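Mandelate racemase/muconate lactonizing enzyme (Roseovarius nubinhibens, PDB 2QDD) is of unknown specific function but, as a magnesium-dependent enolase-superfamily member, probably converts a carboxylate substrate through proton abstraction next to the carboxylate. Local coordinates at residues Leu33-Leu38 and Trp49-Trp55; Lys167-Ser171 and Val197-Trp201; Leu253-Ser257 and Phe283-Trp289. Numbering follows the deposited sequence.

How the contacts relate
Contact 1 is a hairpin of the N-terminal capping domain, while contacts 2 and 3 belong to the C-terminal barrel domain and join successive beta-alpha units. None touches another: centres of contacts 1 and 2 are about 27 Å apart (nearest atoms about 8 Å), those of 2 and 3 about 25 Å (14 Å), those of 1 and 3 about 29 Å (22 Å). Contacts 1 and 2 approach the Mg(2+) site, empty in this chain, from the capping and barrel sides: the W55 side chain is about 9 Å from that of E244, that of V197 about 5 Å from that of D196. Contact 3 is remote packing, the A255 side chain about 11 Å from that of D243.

Contact 1: Leu33-Leu38 and Trp49-Trp55; sequences LDSTYL and WGEGCPW
Segments 33-38 and 49-55 are the two arms of an antiparallel beta hairpin, strand axes 4.7 Å apart at closest approach and 163° between directions. At L33, where the arms diverge, the side chain (chi1 m, chi2 t) sets CB 3.7 Å from C53 SG and CD1 3.8 Å from W55 CZ3, with CD2 over one face of the indole. At D34, waters replace direct pairing: one bridges D34 N (2.9 Å) and P54 O (2.7 Å), another D34 O, G52 O (2.8 Å each) and T36 OG1 (2.7 Å). S35 OG donates to OE2 of the extended E51 (chi1 and chi2 t) at 2.8 Å. T36 and G52 form a hydrogen-bonded pair, T36 N-G52 O and G52 N-T36 O both 2.9 Å. Y37 faces E51 in a non-hydrogen-bonded pair (CA-CA 4.6 Å), its ring (chi1 m) bringing CE2 within 3.5 Å of E51 CD. L38 closes the ladder on G50, L38 N-G50 O 2.8 Å and G50 N-L38 O 2.9 Å. T36 and L38 project from one face, Y37 and E51 from the other. Loop 53-55 carries the W55 side chain to about 9 Å from that of the Mg(2+) ligand E244, consistent with the capping domain's usual part in enolase-superfamily active sites. Strand 29-42 also bonds to strand 5-22; helix 64-78 covers T36, its R68 salt-bridged to D34. On the other face Y37 OH and E51 OE1 hydrogen-bond to T299 OG1 and both residues pack on L301 of helix 300-311, docking the capping domain on the barrel.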
loop_
_atom_site.group_PDB
_atom_site.type_symbol
_atom_site.label_atom_id
_atom_site.label_comp_id
_atom_site.label_asym_id
_atom_site.label_seq_id
_atom_site.Cartn_x
_atom_site.Cartn_y
_atom_site.Cartn_z
ATOM N N LEU A 33 19.076 -20.304 -37.570
ATOM C CA LEU A 33 19.441 -20.155 -36.171
ATOM C C LEU A 33 20.906 -20.499 -35.944
ATOM O O LEU A 33 21.435 -21.431 -36.548
ATOM C CB LEU A 33 18.545 -21.023 -35.282
ATOM C CG LEU A 33 17.053 -20.690 -35.180
ATOM C CD1 LEU A 33 16.384 -21.607 -34.179
ATOM C CD2 LEU A 33 16.800 -19.237 -34.806
ATOM N N ASP A 34 21.549 -19.730 -35.073
ATOM C CA ASP A 34 22.933 -19.958 -34.679
ATOM C C ASP A 34 22.899 -20.742 -33.370
ATOM O O ASP A 34 22.738 -20.168 -32.285
ATOM C CB ASP A 34 23.642 -18.599 -34.513
ATOM C CG ASP A 34 25.100 -18.714 -34.071
ATOM O OD1 ASP A 34 25.869 -17.775 -34.375
ATOM O OD2 ASP A 34 25.492 -19.695 -33.404
ATOM N N SER A 35 23.048 -22.058 -33.487
ATOM C CA SER A 35 23.060 -22.939 -32.331
ATOM C C SER A 35 24.476 -23.256 -31.885
ATOM O O SER A 35 25.375 -23.421 -32.703
ATOM C CB SER A 35 22.316 -24.236 -32.637
ATOM O OG SER A 35 22.202 -25.035 -31.478
ATOM N N THR A 36 24.657 -23.342 -30.574
ATOM C CA THR A 36 25.896 -23.808 -29.986
ATOM C C THR A 36 25.621 -25.134 -29.287
ATOM O O THR A 36 24.742 -25.212 -28.427
ATOM C CB THR A 36 26.437 -22.775 -28.974
ATOM O OG1 THR A 36 26.647 -21.526 -29.639
ATOM C CG2 THR A 36 27.746 -23.234 -28.370
ATOM N N TYR A 37 26.359 -26.172 -29.682
ATOM C CA TYR A 37 26.491 -27.398 -28.886
ATOM C C TYR A 37 27.751 -27.336 -28.034
ATOM O O TYR A 37 28.809 -26.915 -28.498
ATOM C CB TYR A 37 26.567 -28.633 -29.786
ATOM C CG TYR A 37 25.239 -29.234 -30.204
ATOM C CD1 TYR A 37 25.128 -30.604 -30.444
ATOM C CD2 TYR A 37 24.099 -28.441 -30.376
ATOM C CE1 TYR A 37 23.923 -31.170 -30.841
ATOM C CE2 TYR A 37 22.887 -28.999 -30.768
ATOM C CZ TYR A 37 22.806 -30.365 -30.999
ATOM O OH TYR A 37 21.611 -30.925 -31.390
ATOM N N LEU A 38 27.629 -27.768 -26.786
ATOM C CA LEU A 38 28.766 -27.855 -25.892
ATOM C C LEU A 38 28.928 -29.287 -25.393
ATOM O O LEU A 38 27.957 -29.916 -24.975
ATOM C CB LEU A 38 28.598 -26.880 -24.727
ATOM C CG LEU A 38 29.598 -26.953 -23.571
ATOM C CD1 LEU A 38 30.969 -26.382 -23.932
ATOM C CD2 LEU A 38 29.024 -26.242 -22.383
ATOM N N TRP A 49 26.276 -33.347 -22.817
ATOM C CA TRP A 49 26.017 -32.366 -23.866
ATOM C C TRP A 49 24.980 -31.319 -23.468
ATOM O O TRP A 49 23.976 -31.638 -22.825
ATOM C CB TRP A 49 25.592 -33.058 -25.156
ATOM C CG TRP A 49 26.695 -33.848 -25.799
ATOM C CD1 TRP A 49 27.104 -35.111 -25.462
ATOM C CD2 TRP A 49 27.526 -33.435 -26.892
ATOM N NE1 TRP A 49 28.135 -35.506 -26.278
ATOM C CE2 TRP A 49 28.412 -34.500 -27.166
ATOM C CE3 TRP A 49 27.600 -32.274 -27.673
ATOM C CZ2 TRP A 49 29.364 -34.439 -28.190
ATOM C CZ3 TRP A 49 28.551 -32.212 -28.689
ATOM C CH2 TRP A 49 29.418 -33.289 -28.936
ATOM N N GLY A 50 25.245 -30.069 -23.847
ATOM C CA GLY A 50 24.262 -28.988 -23.752
ATOM C C GLY A 50 24.104 -28.210 -25.048
ATOM O O GLY A 50 25.016 -28.186 -25.878
ATOM N N GLU A 51 22.941 -27.578 -25.217
ATOM C CA GLU A 51 22.667 -26.697 -26.349
ATOM C C GLU A 51 22.203 -25.311 -25.903
ATOM O O GLU A 51 21.303 -25.184 -25.074
ATOM C CB GLU A 51 21.610 -27.311 -27.271
ATOM C CG GLU A 51 21.316 -26.459 -28.515
ATOM C CD GLU A 51 20.258 -27.054 -29.416
ATOM O OE1 GLU A 51 19.678 -28.101 -29.053
ATOM O OE2 GLU A 51 20.002 -26.467 -30.490
ATOM N N GLY A 52 22.812 -24.274 -26.467
ATOM C CA GLY A 52 22.246 -22.931 -26.401
ATOM C C GLY A 52 21.929 -22.404 -27.786
ATOM O O GLY A 52 22.831 -22.185 -28.602
ATOM N N CYS A 53 20.647 -22.204 -28.058
ATOM C CA CYS A 53 20.231 -21.643 -29.333
ATOM C C CYS A 53 19.200 -20.512 -29.189
ATOM O O CYS A 53 17.996 -20.772 -29.132
ATOM C CB CYS A 53 19.731 -22.745 -30.262
ATOM S SG CYS A 53 19.294 -22.154 -31.893
ATOM N N PRO A 54 19.679 -19.253 -29.118
ATOM C CA PRO A 54 18.823 -18.061 -29.108
ATOM C C PRO A 54 17.976 -17.928 -30.367
ATOM O O PRO A 54 18.415 -18.317 -31.450
ATOM C CB PRO A 54 19.835 -16.910 -29.030
ATOM C CG PRO A 54 21.056 -17.517 -28.415
ATOM C CD PRO A 54 21.107 -18.891 -29.004
ATOM N N TRP A 55 16.768 -17.389 -30.227
ATOM C CA TRP A 55 15.892 -17.173 -31.380
ATOM C C TRP A 55 16.302 -15.927 -32.171
ATOM O O TRP A 55 15.675 -14.869 -32.066
ATOM C CB TRP A 55 14.426 -17.094 -30.951
ATOM C CG TRP A 55 13.470 -17.180 -32.106
ATOM C CD1 TRP A 55 12.816 -16.141 -32.715
ATOM C CD2 TRP A 55 13.059 -18.369 -32.792
ATOM N NE1 TRP A 55 12.025 -16.612 -33.738
ATOM C CE2 TRP A 55 12.155 -17.975 -33.807
ATOM C CE3 TRP A 55 13.364 -19.731 -32.645
ATOM C CZ2 TRP A 55 11.557 -18.893 -34.675
ATOM C CZ3 TRP A 55 12.765 -20.648 -33.510
ATOM C CH2 TRP A 55 11.870 -20.220 -34.512
HETATM O O HOH W 1 24.296 -20.257 -30.018
HETATM O O HOH W 2 20.751 -18.060 -32.849
#

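Contact 2: Lys167-Ser171 and Val197-Trp201; sequences KIGGS and VNRAW
Two irregular loops meet at the C-terminal ends of adjacent strands of the modified (beta/alpha) barrel, where enolase-superfamily enzymes carry their catalytic and metal-binding residues. V197, chi1 t, opens a type I' turn running to A200; its CA lies 4.9 Å from that of G169 and makes a CA-H...O contact of 3.6 Å with I168 O, while its CG2 is 4.1 Å from I168 CD1. N198 and R199 hold the positive phi values of the turn (39/59 and 65/13), and a weak bond of 3.4 Å from A200 N to V197 O closes it. A200 points its CB at the glycines, 3.6 Å from G170 N and 4.1 Å from G169 CA. The backbone angles of G169 (117/178) and G170 (106/160) by themselves call for glycine; at G169 a beta carbon would also strike V197 O and A200 CB. W201, chi1 m and chi2 -19°, brings its indole up to I168 and G169: CH2 is 3.7 Å from I168 CD1, and NE1 3.8 Å from G169 CA while hydrogen-bonded to D176. K167 forms a salt bridge with D196, an Mg(2+) ligand in this enzyme, though no metal is bound to this chain. The loops follow parallel strands 163-167 and 192-196; D176 and I180 of helix 173-185 flank I168, and W201 packs on A206 and V209 of helix 203-210.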
loop_
_atom_site.group_PDB
_atom_site.type_symbol
_atom_site.label_atom_id
_atom_site.label_comp_id
_atom_site.label_asym_id
_atom_site.label_seq_id
_atom_site.Cartn_x
_atom_site.Cartn_y
_atom_site.Cartn_z
ATOM N N LYS A 167 -0.882 -16.275 -33.037
ATOM C CA LYS A 167 0.005 -15.115 -33.000
ATOM C C LYS A 167 -0.732 -13.867 -33.488
ATOM O O LYS A 167 -1.078 -13.758 -34.666
ATOM C CB LYS A 167 1.265 -15.365 -33.834
ATOM C CG LYS A 167 1.911 -16.725 -33.626
ATOM C CD LYS A 167 2.840 -16.743 -32.427
ATOM C CE LYS A 167 3.125 -18.174 -31.984
ATOM N NZ LYS A 167 3.957 -18.212 -30.748
ATOM N N ILE A 168 -0.987 -12.943 -32.566
ATOM C CA ILE A 168 -1.658 -11.681 -32.879
ATOM C C ILE A 168 -0.754 -10.505 -32.504
ATOM O O ILE A 168 0.401 -10.706 -32.120
ATOM C CB ILE A 168 -3.032 -11.562 -32.173
ATOM C CG1 ILE A 168 -2.877 -11.702 -30.655
ATOM C CG2 ILE A 168 -4.024 -12.589 -32.730
ATOM C CD1 ILE A 168 -4.002 -11.095 -29.871
ATOM N N GLY A 169 -1.274 -9.284 -32.623
ATOM C CA GLY A 169 -0.512 -8.082 -32.285
ATOM C C GLY A 169 -0.274 -7.164 -33.470
ATOM O O GLY A 169 -0.658 -7.476 -34.600
ATOM N N GLY A 170 0.372 -6.031 -33.207
ATOM C CA GLY A 170 0.315 -4.872 -34.096
ATOM C C GLY A 170 -0.555 -3.773 -33.515
ATOM O O GLY A 170 -1.398 -4.029 -32.651
ATOM N N SER A 171 -0.359 -2.546 -33.996
ATOM C CA SER A 171 -1.017 -1.369 -33.417
ATOM C C SER A 171 -2.347 -0.991 -34.093
ATOM O O SER A 171 -2.855 0.118 -33.896
ATOM C CB SER A 171 -0.057 -0.170 -33.360
ATOM O OG SER A 171 0.613 0.027 -34.595
ATOM N N VAL A 197 0.953 -12.301 -28.104
ATOM C CA VAL A 197 0.987 -10.930 -28.595
ATOM C C VAL A 197 2.441 -10.594 -28.896
ATOM O O VAL A 197 2.730 -9.733 -29.736
ATOM C CB VAL A 197 0.412 -9.968 -27.518
ATOM C CG1 VAL A 197 0.458 -8.527 -27.964
ATOM C CG2 VAL A 197 -1.015 -10.362 -27.155
ATOM N N ASN A 198 3.331 -11.331 -28.221
ATOM C CA ASN A 198 4.772 -11.087 -28.197
ATOM C C ASN A 198 5.191 -9.634 -28.136
ATOM O O ASN A 198 5.903 -9.113 -29.004
ATOM C CB ASN A 198 5.520 -11.863 -29.278
ATOM C CG ASN A 198 6.694 -12.642 -28.712
ATOM O OD1 ASN A 198 6.778 -13.862 -28.878
ATOM N ND2 ASN A 198 7.608 -11.940 -28.031
ATOM N N ARG A 199 4.725 -8.983 -27.066
ATOM C CA ARG A 199 5.129 -7.621 -26.674
ATOM C C ARG A 199 4.750 -6.493 -27.643
ATOM O O ARG A 199 5.231 -5.370 -27.505
ATOM C CB ARG A 199 6.616 -7.552 -26.293
ATOM C CG ARG A 199 7.039 -8.564 -25.246
ATOM C CD ARG A 199 8.539 -8.586 -25.065
ATOM N NE ARG A 199 9.181 -9.381 -26.108
ATOM C CZ ARG A 199 10.484 -9.636 -26.172
ATOM N NH1 ARG A 199 10.959 -10.381 -27.164
ATOM N NH2 ARG A 199 11.312 -9.163 -25.249
ATOM N N ALA A 200 3.869 -6.785 -28.595
ATOM C CA ALA A 200 3.538 -5.846 -29.668
ATOM C C ALA A 200 2.549 -4.745 -29.265
ATOM O O ALA A 200 2.360 -3.784 -30.007
ATOM C CB ALA A 200 3.036 -6.596 -30.896
ATOM N N TRP A 201 1.922 -4.884 -28.099
ATOM C CA TRP A 201 1.007 -3.868 -27.593
ATOM C C TRP A 201 1.677 -2.882 -26.637
ATOM O O TRP A 201 2.642 -3.220 -25.944
ATOM C CB TRP A 201 -0.202 -4.523 -26.925
ATOM C CG TRP A 201 -1.131 -5.206 -27.880
ATOM C CD1 TRP A 201 -1.217 -5.008 -29.233
ATOM C CD2 TRP A 201 -2.121 -6.194 -27.556
ATOM N NE1 TRP A 201 -2.197 -5.814 -29.768
ATOM C CE2 TRP A 201 -2.764 -6.554 -28.763
ATOM C CE3 TRP A 201 -2.517 -6.821 -26.366
ATOM C CZ2 TRP A 201 -3.785 -7.504 -28.810
ATOM C CZ3 TRP A 201 -3.539 -7.759 -26.414
ATOM C CH2 TRP A 201 -4.155 -8.096 -27.629
#

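Contact 3: Leu253-Ser257 and Phe283-Trp289; sequences LAAWS and FGVSVGW
Helices 249-258 and 274-287 are successive, nearly parallel helices on the outside of the barrel, following strands 240-242 and 263-266: segments 253-257 and 283-287 have axes 11.9 Å apart at closest approach and 11° between directions. That wide spacing is filled by large side chains. W256 (chi1 t, chi2 78°) points across and has F283, V287 and W289 as partners. F283 (chi1 t, chi2 -105°) turns its edge to the W256 face in a T-shaped stack, its ring centroid 5.6 Å from that of the five-membered ring and the planes at 82°; F283 CZ is 3.7 Å from W256 CB. L253 directs its CA-to-CB bond away, yet an off-well chi1 of -126° swings CD1 back to 3.6 Å from F283 CE2. V287, chi1 m, sets CG1 3.6 Å from W256 NE1. Beyond the helix, G288 (phi/psi 81/29) makes a Schellman motif, with W289 N bonded to G284 O at 2.8 Å and a weak 3.4 Å bond from G288 N to V285 O. After this helix end, W289 (chi1 m, chi2 -13°) points its CA-to-CB bond toward segment 253-257, CZ2 3.9 Å from W256 CB and 4.4 Å from A255 CB. This plain structural packing continues into a subunit interface, where W256 packs on L253 of the second subunit, and S286 OG and Q279 OE1 of that subunit form a hydrogen bond. No hydrogen bond crosses between the segments, so their cohesion rests on apolar burial and aromatic geometry, 248 Å² being covered in all.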
loop_
_atom_site.group_PDB
_atom_site.type_symbol
_atom_site.label_atom_id
_atom_site.label_comp_id
_atom_site.label_asym_id
_atom_site.label_seq_id
_atom_site.Cartn_x
_atom_site.Cartn_y
_atom_site.Cartn_z
ATOM N N LEU A 253 9.405 -13.422 -8.426
ATOM C CA LEU A 253 9.044 -12.858 -7.127
ATOM C C LEU A 253 8.313 -11.520 -7.219
ATOM O O LEU A 253 7.335 -11.299 -6.512
ATOM C CB LEU A 253 10.316 -12.677 -6.297
ATOM C CG LEU A 253 10.399 -13.298 -4.905
ATOM C CD1 LEU A 253 9.908 -14.736 -4.891
ATOM C CD2 LEU A 253 11.830 -13.207 -4.388
ATOM N N ALA A 254 8.806 -10.641 -8.090
ATOM C CA ALA A 254 8.153 -9.375 -8.413
ATOM C C ALA A 254 6.795 -9.549 -9.081
ATOM O O ALA A 254 5.837 -8.877 -8.703
ATOM C CB ALA A 254 9.065 -8.511 -9.282
ATOM N N ALA A 255 6.717 -10.445 -10.067
ATOM C CA ALA A 255 5.455 -10.749 -10.757
ATOM C C ALA A 255 4.402 -11.275 -9.786
ATOM O O ALA A 255 3.235 -10.886 -9.855
ATOM C CB ALA A 255 5.688 -11.759 -11.885
ATOM N N TRP A 256 4.836 -12.145 -8.874
ATOM C CA TRP A 256 3.963 -12.727 -7.861
ATOM C C TRP A 256 3.374 -11.687 -6.884
ATOM O O TRP A 256 2.165 -11.681 -6.640
ATOM C CB TRP A 256 4.679 -13.853 -7.096
ATOM C CG TRP A 256 3.872 -14.334 -5.942
ATOM C CD1 TRP A 256 2.800 -15.180 -5.987
ATOM C CD2 TRP A 256 4.027 -13.951 -4.571
ATOM N NE1 TRP A 256 2.290 -15.364 -4.722
ATOM C CE2 TRP A 256 3.021 -14.615 -3.837
ATOM C CE3 TRP A 256 4.917 -13.107 -3.893
ATOM C CZ2 TRP A 256 2.887 -14.474 -2.452
ATOM C CZ3 TRP A 256 4.781 -12.960 -2.514
ATOM C CH2 TRP A 256 3.771 -13.641 -1.810
ATOM N N SER A 257 4.231 -10.825 -6.336
ATOM C CA SER A 257 3.807 -9.844 -5.339
ATOM C C SER A 257 2.969 -8.688 -5.895
ATOM O O SER A 257 2.220 -8.059 -5.151
ATOM C CB SER A 257 5.001 -9.318 -4.533
ATOM O OG SER A 257 5.973 -8.740 -5.378
ATOM N N PHE A 283 8.683 -22.797 -7.362
ATOM C CA PHE A 283 8.012 -21.578 -6.920
ATOM C C PHE A 283 6.605 -21.476 -7.515
ATOM O O PHE A 283 5.649 -21.201 -6.792
ATOM C CB PHE A 283 8.836 -20.327 -7.259
ATOM C CG PHE A 283 8.171 -19.037 -6.853
ATOM C CD1 PHE A 283 7.588 -18.209 -7.804
ATOM C CD2 PHE A 283 8.125 -18.655 -5.520
ATOM C CE1 PHE A 283 6.965 -17.023 -7.437
ATOM C CE2 PHE A 283 7.503 -17.469 -5.141
ATOM C CZ PHE A 283 6.924 -16.652 -6.100
ATOM N N GLY A 284 6.495 -21.714 -8.823
ATOM C CA GLY A 284 5.211 -21.695 -9.530
ATOM C C GLY A 284 4.180 -22.673 -8.995
ATOM O O GLY A 284 3.005 -22.333 -8.870
ATOM N N VAL A 285 4.626 -23.886 -8.687
ATOM C CA VAL A 285 3.809 -24.896 -8.015
ATOM C C VAL A 285 3.286 -24.390 -6.662
ATOM O O VAL A 285 2.095 -24.529 -6.365
ATOM C CB VAL A 285 4.604 -26.226 -7.846
ATOM C CG1 VAL A 285 3.883 -27.204 -6.906
ATOM C CG2 VAL A 285 4.858 -26.873 -9.207
ATOM N N SER A 286 4.169 -23.778 -5.870
ATOM C CA SER A 286 3.825 -23.262 -4.540
ATOM C C SER A 286 2.768 -22.155 -4.543
ATOM O O SER A 286 2.004 -22.028 -3.586
ATOM C CB SER A 286 5.080 -22.771 -3.815
ATOM O OG SER A 286 6.045 -23.803 -3.727
ATOM N N VAL A 287 2.728 -21.364 -5.616
ATOM C CA VAL A 287 1.848 -20.192 -5.692
ATOM C C VAL A 287 0.676 -20.406 -6.654
ATOM O O VAL A 287 -0.174 -19.524 -6.829
ATOM C CB VAL A 287 2.631 -18.876 -6.032
ATOM C CG1 VAL A 287 3.725 -18.622 -5.014
ATOM C CG2 VAL A 287 3.221 -18.911 -7.436
ATOM N N GLY A 288 0.645 -21.582 -7.272
ATOM C CA GLY A 288 -0.477 -22.006 -8.100
ATOM C C GLY A 288 -0.460 -21.447 -9.507
ATOM O O GLY A 288 -1.513 -21.255 -10.106
ATOM N N TRP A 289 0.735 -21.182 -10.031
ATOM C CA TRP A 289 0.891 -20.795 -11.430
ATOM C C TRP A 289 0.673 -21.988 -12.350
ATOM O O TRP A 289 0.948 -23.129 -11.980
ATOM C CB TRP A 289 2.281 -20.202 -11.680
ATOM C CG TRP A 289 2.446 -18.766 -11.253
ATOM C CD1 TRP A 289 1.459 -17.885 -10.916
ATOM C CD2 TRP A 289 3.684 -18.045 -11.135
ATOM N NE1 TRP A 289 2.003 -16.665 -10.589
ATOM C CE2 TRP A 289 3.365 -16.735 -10.719
ATOM C CE3 TRP A 289 5.029 -18.382 -11.342
ATOM C CZ2 TRP A 289 4.348 -15.755 -10.498
ATOM C CZ3 TRP A 289 6.005 -17.408 -11.120
ATOM C CH2 TRP A 289 5.654 -16.112 -10.708
#